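Local coordinates for mandelate racemase/muconate lactonizing enzyme family protein (Roseovarius nubinhibens ISM, PDB 3U4F), which binds magnesium and belongs to the mandelate racemase/muconate lactonizing branch of the enolase superfamily, probably acting as a hydro-lyase or related enzyme, at residues Asp164-Arg178 with Ala200-Gln214. Sequence-based numbering, arbitrary orientation.
Sequences DAFKVRAGAEVGRGR and AALLIDANSCYAPAQ. With MG (magnesium ion), chain E; GAI (guanidine), chain F.
Lys167 and Arg169 meet Asp205 around a magnesium ion and a bound guanidine. Asp205 OD2 binds the magnesium at 2.1 Å, beside guanidine N2 and N3 and a water; Glu231 and Glu257 complete the site. Asp205 OD2 also takes a weak bond, part of a salt bridge, from Lys167 NZ at 3.4 Å, and Lys167 NZ hydrogen-bonds Tyr137 OH and forms a salt bridge with Glu231. The Lys167 chain crosses the Leu203 side chain at about a right angle, its CB and CG against Leu203 CB, then bends at chi3 (86°), leaving Lys167 NZ 2.8 Å from guanidine N3. Asp205 CB lies over one face of the Arg169 guanidinium, and no N-H of that group points at Asp205 OD1. The Asn207 amide lies at the edge of that guanidinium, nearly coplanar with it; Arg169 NH2 approaches guanidine N1 to 2.9 Å, and Arg169 NE bonds to Ser140 O. Replacing Arg169 with an alanine would probably leave Ser140 O without its NE donor and open a gap beside Asp205 and the ligand. Behind this first shell, an Asx turn fixes the carboxylate: Asp205 OD1 accepts from Asn207 N at 3.1 Å. Parallel strands 165-169 and 201-205 set the positions, Leu203 N bonding to Phe166 O and Val168 N to Leu203 O. On the other sheet face, Val168 CG2 packs on Ile204 CG1, against helices 184-196 and 212-224. Past the strand ends the loops stay joined: Val174 N donates to Asn207 O (2.8 Å), and Cys209 SG, lying over the Tyr210 ring, accepts from Ala172 N at 3.6 Å. Strand 165-169, helix 184-196 and strand 201-205 form a beta-alpha-beta unit of the enolase-superfamily barrel, with metal and ligand held at the C-terminal ends of its strands.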
loop_
_atom_site.group_PDB
_atom_site.type_symbol
_atom_site.label_atom_id
_atom_site.label_comp_id
_atom_site.label_asym_id
_atom_site.label_seq_id
_atom_site.Cartn_x
_atom_site.Cartn_y
_atom_site.Cartn_z
ATOM N N ASP A 164 23.535 18.534 -19.777
ATOM C CA ASP A 164 22.970 19.857 -20.108
ATOM C C ASP A 164 21.603 20.062 -19.459
ATOM O O ASP A 164 20.854 20.942 -19.856
ATOM C CB ASP A 164 22.883 20.057 -21.624
ATOM C CG ASP A 164 21.836 19.170 -22.301
ATOM O OD1 ASP A 164 21.127 18.366 -21.645
ATOM O OD2 ASP A 164 21.724 19.292 -23.546
ATOM N N ALA A 165 21.283 19.199 -18.495
ATOM C CA ALA A 165 20.047 19.265 -17.702
ATOM C C ALA A 165 20.366 18.870 -16.262
ATOM O O ALA A 165 21.165 17.950 -16.025
ATOM C CB ALA A 165 19.008 18.313 -18.286
ATOM N N PHE A 166 19.738 19.547 -15.302
ATOM C CA PHE A 166 20.145 19.447 -13.892
ATOM C C PHE A 166 18.915 19.616 -13.003
ATOM O O PHE A 166 18.133 20.544 -13.203
ATOM C CB PHE A 166 21.167 20.537 -13.519
ATOM C CG PHE A 166 22.356 20.610 -14.453
ATOM C CD1 PHE A 166 23.526 19.936 -14.152
ATOM C CD2 PHE A 166 22.282 21.352 -15.623
ATOM C CE1 PHE A 166 24.625 19.988 -15.020
ATOM C CE2 PHE A 166 23.349 21.393 -16.514
ATOM C CZ PHE A 166 24.526 20.703 -16.206
ATOM N N LYS A 167 18.744 18.722 -12.028
ATOM C CA LYS A 167 17.606 18.841 -11.109
ATOM C C LYS A 167 18.087 19.058 -9.678
ATOM O O LYS A 167 18.969 18.328 -9.196
ATOM C CB LYS A 167 16.660 17.621 -11.197
ATOM C CG LYS A 167 15.386 17.780 -10.358
ATOM C CD LYS A 167 14.353 16.706 -10.662
ATOM C CE LYS A 167 14.605 15.465 -9.829
ATOM N NZ LYS A 167 13.586 14.454 -10.205
ATOM N N VAL A 168 17.505 20.053 -9.000
ATOM C CA VAL A 168 17.810 20.331 -7.596
ATOM C C VAL A 168 16.518 20.266 -6.771
ATOM O O VAL A 168 15.449 20.002 -7.312
ATOM C CB VAL A 168 18.521 21.723 -7.441
ATOM C CG1 VAL A 168 19.780 21.745 -8.269
ATOM C CG2 VAL A 168 17.589 22.818 -7.846
ATOM N N ARG A 169 16.612 20.464 -5.462
ATOM C CA ARG A 169 15.475 20.282 -4.578
ATOM C C ARG A 169 14.928 21.630 -4.093
ATOM O O ARG A 169 15.700 22.542 -3.830
ATOM C CB ARG A 169 15.896 19.465 -3.372
ATOM C CG ARG A 169 16.504 18.107 -3.739
ATOM C CD ARG A 169 15.406 17.136 -4.237
ATOM N NE ARG A 169 15.980 16.128 -5.151
ATOM C CZ ARG A 169 15.288 15.123 -5.665
ATOM N NH1 ARG A 169 14.025 14.932 -5.282
ATOM N NH2 ARG A 169 15.860 14.312 -6.552
ATOM N N ALA A 170 13.612 21.713 -3.950
ATOM C CA ALA A 170 12.919 22.850 -3.314
ATOM C C ALA A 170 12.270 22.407 -2.004
ATOM O O ALA A 170 11.953 21.232 -1.827
ATOM C CB ALA A 170 11.839 23.376 -4.229
ATOM N N GLY A 171 12.063 23.353 -1.089
ATOM C CA GLY A 171 11.295 23.051 0.127
ATOM C C GLY A 171 12.001 22.077 1.034
ATOM O O GLY A 171 13.201 21.886 0.943
ATOM N N ALA A 172 11.243 21.479 1.940
ATOM C CA ALA A 172 11.734 20.369 2.744
ATOM C C ALA A 172 10.921 19.149 2.309
ATOM O O ALA A 172 9.764 19.287 1.889
ATOM C CB ALA A 172 11.535 20.673 4.231
ATOM N N GLU A 173 11.515 17.959 2.398
ATOM C CA GLU A 173 10.843 16.727 1.969
ATOM C C GLU A 173 9.590 16.491 2.807
ATOM O O GLU A 173 9.677 16.412 4.029
ATOM C CB GLU A 173 11.803 15.552 2.144
ATOM C CG GLU A 173 11.260 14.208 1.660
ATOM C CD GLU A 173 12.265 13.085 1.938
ATOM O OE1 GLU A 173 13.402 13.182 1.457
ATOM O OE2 GLU A 173 11.941 12.146 2.687
ATOM N N VAL A 174 8.439 16.367 2.141
ATOM C CA VAL A 174 7.122 16.309 2.785
ATOM C C VAL A 174 7.057 17.328 3.940
ATOM O O VAL A 174 6.629 17.015 5.066
ATOM C CB VAL A 174 6.740 14.865 3.209
ATOM C CG1 VAL A 174 5.236 14.772 3.395
ATOM C CG2 VAL A 174 7.188 13.863 2.101
ATOM N N GLY A 175 7.507 18.542 3.636
ATOM C CA GLY A 175 7.835 19.531 4.662
ATOM C C GLY A 175 6.661 20.337 5.194
ATOM O O GLY A 175 6.885 21.305 5.909
ATOM N N ARG A 176 5.426 19.978 4.832
ATOM C CA ARG A 176 4.238 20.713 5.331
ATOM C C ARG A 176 4.366 22.232 5.113
ATOM O O ARG A 176 4.011 23.058 5.993
ATOM C CB ARG A 176 4.009 20.419 6.821
ATOM C CG ARG A 176 3.617 18.966 7.106
ATOM C CD ARG A 176 3.484 18.742 8.616
ATOM N NE ARG A 176 3.170 17.353 8.975
ATOM C CZ ARG A 176 2.678 17.000 10.168
ATOM N NH1 ARG A 176 2.442 17.932 11.089
ATOM N NH2 ARG A 176 2.408 15.726 10.453
ATOM N N GLY A 177 4.888 22.594 3.946
ATOM C CA GLY A 177 4.931 23.989 3.538
ATOM C C GLY A 177 6.143 24.749 4.026
ATOM O O GLY A 177 6.301 25.932 3.701
ATOM N N ARG A 178 7.000 24.096 4.812
ATOM C CA ARG A 178 8.182 24.779 5.325
ATOM C C ARG A 178 9.368 24.489 4.425
ATOM O O ARG A 178 9.423 23.434 3.765
ATOM C CB ARG A 178 8.522 24.347 6.767
ATOM C CG ARG A 178 7.459 24.675 7.827
ATOM C CD ARG A 178 7.281 26.189 7.995
ATOM N NE ARG A 178 6.734 26.573 9.299
ATOM C CZ ARG A 178 5.472 26.397 9.692
ATOM N NH1 ARG A 178 4.594 25.809 8.900
ATOM N NH2 ARG A 178 5.091 26.798 10.903
ATOM N N ALA A 200 21.238 25.772 -20.217
ATOM C CA ALA A 200 20.986 24.571 -19.386
ATOM C C ALA A 200 19.484 24.383 -19.119
ATOM O O ALA A 200 18.761 25.360 -18.857
ATOM C CB ALA A 200 21.749 24.681 -18.063
ATOM N N ALA A 201 19.002 23.141 -19.221
ATOM C CA ALA A 201 17.661 22.823 -18.732
ATOM C C ALA A 201 17.725 22.674 -17.209
ATOM O O ALA A 201 18.595 21.957 -16.653
ATOM C CB ALA A 201 17.127 21.562 -19.378
ATOM N N LEU A 202 16.831 23.379 -16.519
ATOM C CA LEU A 202 16.823 23.322 -15.068
ATOM C C LEU A 202 15.483 22.781 -14.560
ATOM O O LEU A 202 14.415 23.245 -14.964
ATOM C CB LEU A 202 17.125 24.688 -14.451
ATOM C CG LEU A 202 18.500 25.318 -14.761
ATOM C CD1 LEU A 202 18.565 26.763 -14.203
ATOM C CD2 LEU A 202 19.684 24.454 -14.238
ATOM N N LEU A 203 15.581 21.782 -13.682
ATOM C CA LEU A 203 14.423 21.070 -13.138
ATOM C C LEU A 203 14.463 21.219 -11.621
ATOM O O LEU A 203 15.529 21.408 -11.044
ATOM C CB LEU A 203 14.537 19.564 -13.468
ATOM C CG LEU A 203 14.619 19.034 -14.896
ATOM C CD1 LEU A 203 15.976 19.268 -15.561
ATOM C CD2 LEU A 203 14.325 17.477 -14.865
ATOM N N ILE A 204 13.318 21.111 -10.960
ATOM C CA ILE A 204 13.326 21.160 -9.501
ATOM C C ILE A 204 12.289 20.180 -9.002
ATOM O O ILE A 204 11.323 19.861 -9.712
ATOM C CB ILE A 204 13.065 22.616 -8.952
ATOM C CG1 ILE A 204 13.561 22.779 -7.498
ATOM C CG2 ILE A 204 11.607 23.030 -9.139
ATOM C CD1 ILE A 204 13.879 24.275 -7.140
ATOM N N ASP A 205 12.465 19.729 -7.768
ATOM C CA ASP A 205 11.567 18.726 -7.214
ATOM C C ASP A 205 11.298 19.158 -5.764
ATOM O O ASP A 205 12.237 19.339 -4.998
ATOM C CB ASP A 205 12.294 17.383 -7.259
ATOM C CG ASP A 205 11.385 16.184 -6.981
ATOM O OD1 ASP A 205 10.364 16.340 -6.292
ATOM O OD2 ASP A 205 11.713 15.067 -7.476
ATOM N N ALA A 206 10.021 19.323 -5.423
ATOM C CA ALA A 206 9.594 19.802 -4.093
ATOM C C ALA A 206 9.218 18.668 -3.156
ATOM O O ALA A 206 8.849 18.887 -1.994
ATOM C CB ALA A 206 8.411 20.776 -4.241
ATOM N N ASN A 207 9.270 17.448 -3.665
ATOM C CA ASN A 207 8.916 16.254 -2.864
ATOM C C ASN A 207 7.773 16.464 -1.885
ATOM O O ASN A 207 7.923 16.229 -0.658
ATOM C CB ASN A 207 10.151 15.734 -2.131
ATOM C CG ASN A 207 11.201 15.179 -3.080
ATOM O OD1 ASN A 207 11.111 14.024 -3.546
ATOM N ND2 ASN A 207 12.189 15.985 -3.368
ATOM N N SER A 208 6.632 16.889 -2.417
ATOM C CA SER A 208 5.357 16.920 -1.650
ATOM C C SER A 208 5.264 17.981 -0.575
ATOM O O SER A 208 4.460 17.864 0.356
ATOM C CB SER A 208 5.048 15.534 -1.034
ATOM O OG SER A 208 4.597 14.615 -2.021
ATOM N N CYS A 209 6.064 19.033 -0.696
ATOM C CA CYS A 209 6.167 20.036 0.373
ATOM C C CYS A 209 4.974 20.981 0.486
ATOM O O CYS A 209 4.485 21.236 1.593
ATOM C CB CYS A 209 7.419 20.875 0.141
ATOM S SG CYS A 209 7.747 22.033 1.491
ATOM N N TYR A 210 4.482 21.489 -0.657
ATOM C CA TYR A 210 3.692 22.725 -0.645
ATOM C C TYR A 210 2.173 22.600 -0.708
ATOM O O TYR A 210 1.642 21.705 -1.355
ATOM C CB TYR A 210 4.165 23.604 -1.794
ATOM C CG TYR A 210 5.608 24.037 -1.664
ATOM C CD1 TYR A 210 5.994 24.942 -0.675
ATOM C CD2 TYR A 210 6.590 23.547 -2.530
ATOM C CE1 TYR A 210 7.341 25.376 -0.568
ATOM C CE2 TYR A 210 7.912 23.954 -2.430
ATOM C CZ TYR A 210 8.283 24.871 -1.457
ATOM O OH TYR A 210 9.587 25.280 -1.367
ATOM N N ALA A 211 1.458 23.535 -0.079
ATOM C CA ALA A 211 0.055 23.733 -0.453
ATOM C C ALA A 211 0.009 24.392 -1.848
ATOM O O ALA A 211 0.991 25.012 -2.260
ATOM C CB ALA A 211 -0.651 24.618 0.582
ATOM N N PRO A 212 -1.127 24.268 -2.577
ATOM C CA PRO A 212 -1.156 24.771 -3.963
ATOM C C PRO A 212 -0.772 26.257 -4.131
ATOM O O PRO A 212 -0.000 26.586 -5.024
ATOM C CB PRO A 212 -2.605 24.553 -4.386
ATOM C CG PRO A 212 -3.118 23.432 -3.493
ATOM C CD PRO A 212 -2.371 23.556 -2.208
ATOM N N ALA A 213 -1.279 27.150 -3.264
ATOM C CA ALA A 213 -0.919 28.552 -3.418
ATOM C C ALA A 213 0.586 28.800 -3.212
ATOM O O ALA A 213 1.183 29.651 -3.893
ATOM C CB ALA A 213 -1.757 29.448 -2.485
ATOM N N GLN A 214 1.205 28.069 -2.286
ATOM C CA GLN A 214 2.655 28.195 -2.105
ATOM C C GLN A 214 3.396 27.681 -3.335
ATOM O O GLN A 214 4.444 28.214 -3.707
ATOM C CB GLN A 214 3.125 27.397 -0.914
ATOM C CG GLN A 214 2.651 27.917 0.446
ATOM C CD GLN A 214 3.043 26.959 1.544
ATOM O OE1 GLN A 214 2.749 25.764 1.491
ATOM N NE2 GLN A 214 3.730 27.479 2.545
HETATM MG MG MG E . 10.823 13.133 -7.548
HETATM C C GAI F . 13.237 12.260 -7.370
HETATM N N1 GAI F . 14.488 11.878 -7.336
HETATM N N2 GAI F . 12.437 12.430 -6.258
HETATM N N3 GAI F . 12.628 12.466 -8.550
HETATM O O HOH W 1 4.031 18.227 3.056
HETATM O O HOH W 2 9.436 13.841 -6.315
#